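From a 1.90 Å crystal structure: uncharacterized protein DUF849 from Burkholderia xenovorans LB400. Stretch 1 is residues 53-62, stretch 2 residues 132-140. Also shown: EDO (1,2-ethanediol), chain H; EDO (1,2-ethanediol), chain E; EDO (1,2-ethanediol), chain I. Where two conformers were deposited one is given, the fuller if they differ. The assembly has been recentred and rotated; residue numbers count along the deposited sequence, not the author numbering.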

# COMPACT_ATOMS: atom_id res chain seq x y z
N ALA A 53 -10.40 -10.62 34.80
CA ALA A 53 -10.26 -11.04 36.19
C ALA A 53 -9.24 -12.17 36.24
O ALA A 53 -9.03 -12.88 35.24
N ARG A 54 -8.65 -12.34 37.42
CA ARG A 54 -7.70 -13.40 37.69
C ARG A 54 -7.97 -13.99 39.06
O ARG A 54 -8.46 -13.29 39.96
N ASP A 55 -7.62 -15.26 39.22
CA ASP A 55 -7.69 -15.95 40.51
C ASP A 55 -6.82 -15.11 41.46
O ASP A 55 -5.63 -14.90 41.15
N PRO A 56 -7.40 -14.60 42.57
CA PRO A 56 -6.64 -13.73 43.50
C PRO A 56 -5.38 -14.34 44.16
O PRO A 56 -4.50 -13.58 44.55
N LEU A 57 -5.31 -15.66 44.25
CA LEU A 57 -4.17 -16.34 44.89
C LEU A 57 -3.04 -16.67 43.94
O LEU A 57 -1.88 -16.54 44.32
N ASN A 58 -3.34 -17.10 42.72
CA ASN A 58 -2.29 -17.51 41.77
C ASN A 58 -2.29 -16.82 40.42
O ASN A 58 -1.48 -17.16 39.57
N GLY A 59 -3.18 -15.85 40.20
CA GLY A 59 -3.24 -15.12 38.95
C GLY A 59 -3.80 -15.83 37.72
O GLY A 59 -3.78 -15.24 36.64
N ARG A 60 -4.30 -17.06 37.86
CA ARG A 60 -4.86 -17.83 36.73
C ARG A 60 -6.06 -17.06 36.16
O ARG A 60 -6.91 -16.61 36.93
N PRO A 61 -6.13 -16.89 34.82
CA PRO A 61 -7.31 -16.20 34.27
C PRO A 61 -8.64 -16.80 34.72
O PRO A 61 -8.75 -18.02 34.84
N SER A 62 -9.62 -15.95 35.01
CA SER A 62 -10.95 -16.38 35.43
C SER A 62 -12.02 -15.46 34.86
O SER A 62 -11.85 -14.24 34.91
N LYS A 132 6.57 -19.41 39.03
CA LYS A 132 6.04 -19.28 40.39
C LYS A 132 4.91 -20.26 40.69
O LYS A 132 4.87 -20.82 41.79
N PHE A 133 4.00 -20.44 39.73
CA PHE A 133 2.82 -21.31 39.88
C PHE A 133 2.80 -22.41 38.83
O PHE A 133 3.23 -22.20 37.68
N ASP A 134 2.24 -23.57 39.22
CA ASP A 134 2.17 -24.77 38.39
C ASP A 134 1.40 -24.60 37.10
O ASP A 134 1.71 -25.28 36.14
N TRP A 135 0.38 -23.75 37.10
CA TRP A 135 -0.46 -23.53 35.90
C TRP A 135 0.19 -22.77 34.75
O TRP A 135 -0.27 -22.90 33.61
N GLU A 136 1.24 -22.00 35.03
CA GLU A 136 1.80 -21.07 34.04
C GLU A 136 2.46 -21.71 32.84
O GLU A 136 2.09 -21.41 31.70
N ARG A 137 3.41 -22.63 33.07
CA ARG A 137 4.09 -23.27 31.93
C ARG A 137 3.12 -24.08 31.03
O ARG A 137 3.17 -23.91 29.81
N PRO A 138 2.26 -24.94 31.61
CA PRO A 138 1.28 -25.69 30.79
C PRO A 138 0.31 -24.78 30.00
O PRO A 138 -0.02 -25.10 28.87
N TYR A 139 -0.09 -23.66 30.61
CA TYR A 139 -0.95 -22.66 29.96
C TYR A 139 -0.28 -22.11 28.70
O TYR A 139 -0.86 -22.14 27.63
N LEU A 140 0.95 -21.64 28.84
CA LEU A 140 1.71 -21.09 27.71
C LEU A 140 2.01 -22.15 26.64
O LEU A 140 1.77 -21.92 25.45

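Ala53 makes no contact with stretch 2. Arg54 leaves its backbone sideways, with chi1 m and chi2 and chi3 both t. The extended chain carries NH1 to 4.4 Å from Trp135 CH2, near the plane of the guanidinium. The same NH1 donates to Gly59 O at 2.9 Å, which links the Arg54 side chain to the far side of the loop. Asp55, chi1 t, stays out of reach of stretch 2. Its OD1 accepts from Leu57 N at 2.9 Å and from Asn58 N at 3.2 Å, which holds the turn in shape. Pro56 is also out of reach; its O accepts a hydrogen bond from O1 of the chain I ethanediol at 2.8 Å. Leu57 (m, t) leaves the backbone sideways, and its side chain comes no nearer than 6.4 Å to stretch 2, but Leu57 O lies 3.7 Å from Phe133 CZ.

Asn58 points toward stretch 2 with chi1 p. Its CB sits over the face of the Phe133 ring (chi1 m), 3.8 Å from the ring centroid, a CH-pi contact. Asn58 O accepts the one hydrogen bond between the stretches, from Trp135 NE1 at 2.9 Å. Asn58 OD1 turns back to accept from Arg60 N at 3.0 Å.

Gly59 has positive phi, which favours glycine. Its C lies 3.5 Å from Trp135 CZ2. Arg60 (chi1 t, chi2 t, chi3 m) points sideways. Its CA covers a face of the Trp135 six-membered ring, 3.8 Å from the centroid, and its guanidinium has Trp135 CG over one face. Trp135, chi1 p, points toward stretch 1 and is the most covered residue of the contact.

Pro61 points toward stretch 2. Its CD meets Trp135 CZ3 at 3.8 Å, and its CG lies 4.2 Å from CZ of Tyr139, chi1 t. Tyr139 O accepts from O1 of the chain H ethanediol at 2.6 Å. Ser62 is out of reach.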

# COMPACT_ATOMS: atom_id res chain seq x y z
CB ALA A 53 -11.61 -11.54 36.77
CB ARG A 54 -6.27 -12.84 37.68
CG ARG A 54 -5.77 -12.40 36.33
CD ARG A 54 -4.37 -11.83 36.42
NE ARG A 54 -3.88 -11.42 35.10
CZ ARG A 54 -3.27 -12.22 34.22
NH1 ARG A 54 -3.09 -13.51 34.45
NH2 ARG A 54 -2.87 -11.72 33.06
CB ASP A 55 -7.14 -17.37 40.37
CG ASP A 55 -7.16 -18.14 41.67
OD1 ASP A 55 -6.49 -17.73 42.64
OD2 ASP A 55 -7.80 -19.20 41.69
CB PRO A 56 -7.67 -13.37 44.58
CG PRO A 56 -8.98 -13.66 43.99
CD PRO A 56 -8.79 -14.78 43.05
CB LEU A 57 -4.64 -17.61 45.59
CG LEU A 57 -5.61 -17.39 46.76
CD1 LEU A 57 -6.00 -18.72 47.32
CD2 LEU A 57 -5.02 -16.52 47.86
CB ASN A 58 -2.30 -19.06 41.63
CG ASN A 58 -3.55 -19.59 40.91
OD1 ASN A 58 -4.26 -18.88 40.22
ND2 ASN A 58 -3.80 -20.88 41.08
CB ARG A 60 -5.31 -19.22 37.19
CG ARG A 60 -5.74 -20.17 36.05
CD ARG A 60 -6.47 -21.42 36.54
NE ARG A 60 -5.62 -22.53 36.96
CZ ARG A 60 -5.35 -22.93 38.21
NH1 ARG A 60 -5.84 -22.32 39.30
NH2 ARG A 60 -4.55 -23.99 38.38
CB PRO A 61 -7.14 -16.38 32.76
CG PRO A 61 -5.69 -16.38 32.57
CD PRO A 61 -5.18 -17.20 33.73
CB SER A 62 -11.04 -16.37 36.95
OG SER A 62 -12.37 -16.55 37.39
CB LYS A 132 5.58 -17.83 40.64
CG LYS A 132 5.20 -17.52 42.09
CD LYS A 132 4.89 -16.05 42.28
CE LYS A 132 4.49 -15.76 43.72
NZ LYS A 132 4.20 -14.30 43.84
CB PHE A 133 1.54 -20.48 39.81
CG PHE A 133 1.47 -19.37 40.82
CD1 PHE A 133 1.23 -19.65 42.16
CD2 PHE A 133 1.63 -18.04 40.42
CE1 PHE A 133 1.16 -18.63 43.11
CE2 PHE A 133 1.54 -16.99 41.37
CZ PHE A 133 1.32 -17.29 42.71
CB ASP A 134 1.48 -25.94 39.13
CG ASP A 134 2.30 -26.49 40.26
OD1 ASP A 134 3.51 -26.15 40.37
OD2 ASP A 134 1.72 -27.28 41.03
CB TRP A 135 -1.77 -22.80 36.27
CG TRP A 135 -1.60 -21.37 36.68
CD1 TRP A 135 -1.41 -20.91 37.93
CD2 TRP A 135 -1.60 -20.23 35.82
NE1 TRP A 135 -1.30 -19.56 37.92
CE2 TRP A 135 -1.41 -19.10 36.63
CE3 TRP A 135 -1.77 -20.04 34.43
CZ2 TRP A 135 -1.37 -17.80 36.12
CZ3 TRP A 135 -1.73 -18.76 33.92
CH2 TRP A 135 -1.53 -17.65 34.76
CB GLU A 136 2.76 -20.07 34.70
CG GLU A 136 2.15 -19.24 35.80
CD GLU A 136 3.17 -18.32 36.42
OE1 GLU A 136 3.50 -17.30 35.80
OE2 GLU A 136 3.67 -18.63 37.51
CB ARG A 137 5.31 -24.08 32.35
CG ARG A 137 6.24 -24.36 31.18
CD ARG A 137 7.35 -25.37 31.49
NE ARG A 137 8.47 -24.85 32.29
CZ ARG A 137 9.39 -23.98 31.86
NH1 ARG A 137 9.35 -23.45 30.63
NH2 ARG A 137 10.37 -23.60 32.69
CB PRO A 138 0.52 -26.53 31.82
CG PRO A 138 1.41 -26.62 32.97
CD PRO A 138 2.17 -25.36 33.03
CB TYR A 139 -1.27 -21.53 30.93
CG TYR A 139 -2.14 -20.42 30.39
CD1 TYR A 139 -3.52 -20.61 30.20
CD2 TYR A 139 -1.62 -19.15 30.13
CE1 TYR A 139 -4.33 -19.57 29.72
CE2 TYR A 139 -2.42 -18.11 29.66
CZ TYR A 139 -3.77 -18.33 29.45
OH TYR A 139 -4.56 -17.30 29.01
CB LEU A 140 3.01 -20.44 28.21
CG LEU A 140 2.87 -19.26 29.18
CD1 LEU A 140 4.23 -18.90 29.80
CD2 LEU A 140 2.21 -18.03 28.55
C1 EDO H . -4.06 -22.51 27.18
O1 EDO H . -3.00 -23.48 27.06
C2 EDO H . -5.27 -22.82 26.29
O2 EDO H . -5.21 -24.11 25.67
C1 EDO E . 9.09 -24.68 37.42
O1 EDO E . 9.72 -23.65 38.16
C2 EDO E . 9.38 -24.47 35.94
O2 EDO E . 8.35 -25.09 35.18
C1 EDO I . -1.36 -13.09 45.00
O1 EDO I . -2.22 -12.00 44.69
C2 EDO I . -0.45 -13.36 43.81
O2 EDO I . 0.31 -12.17 43.54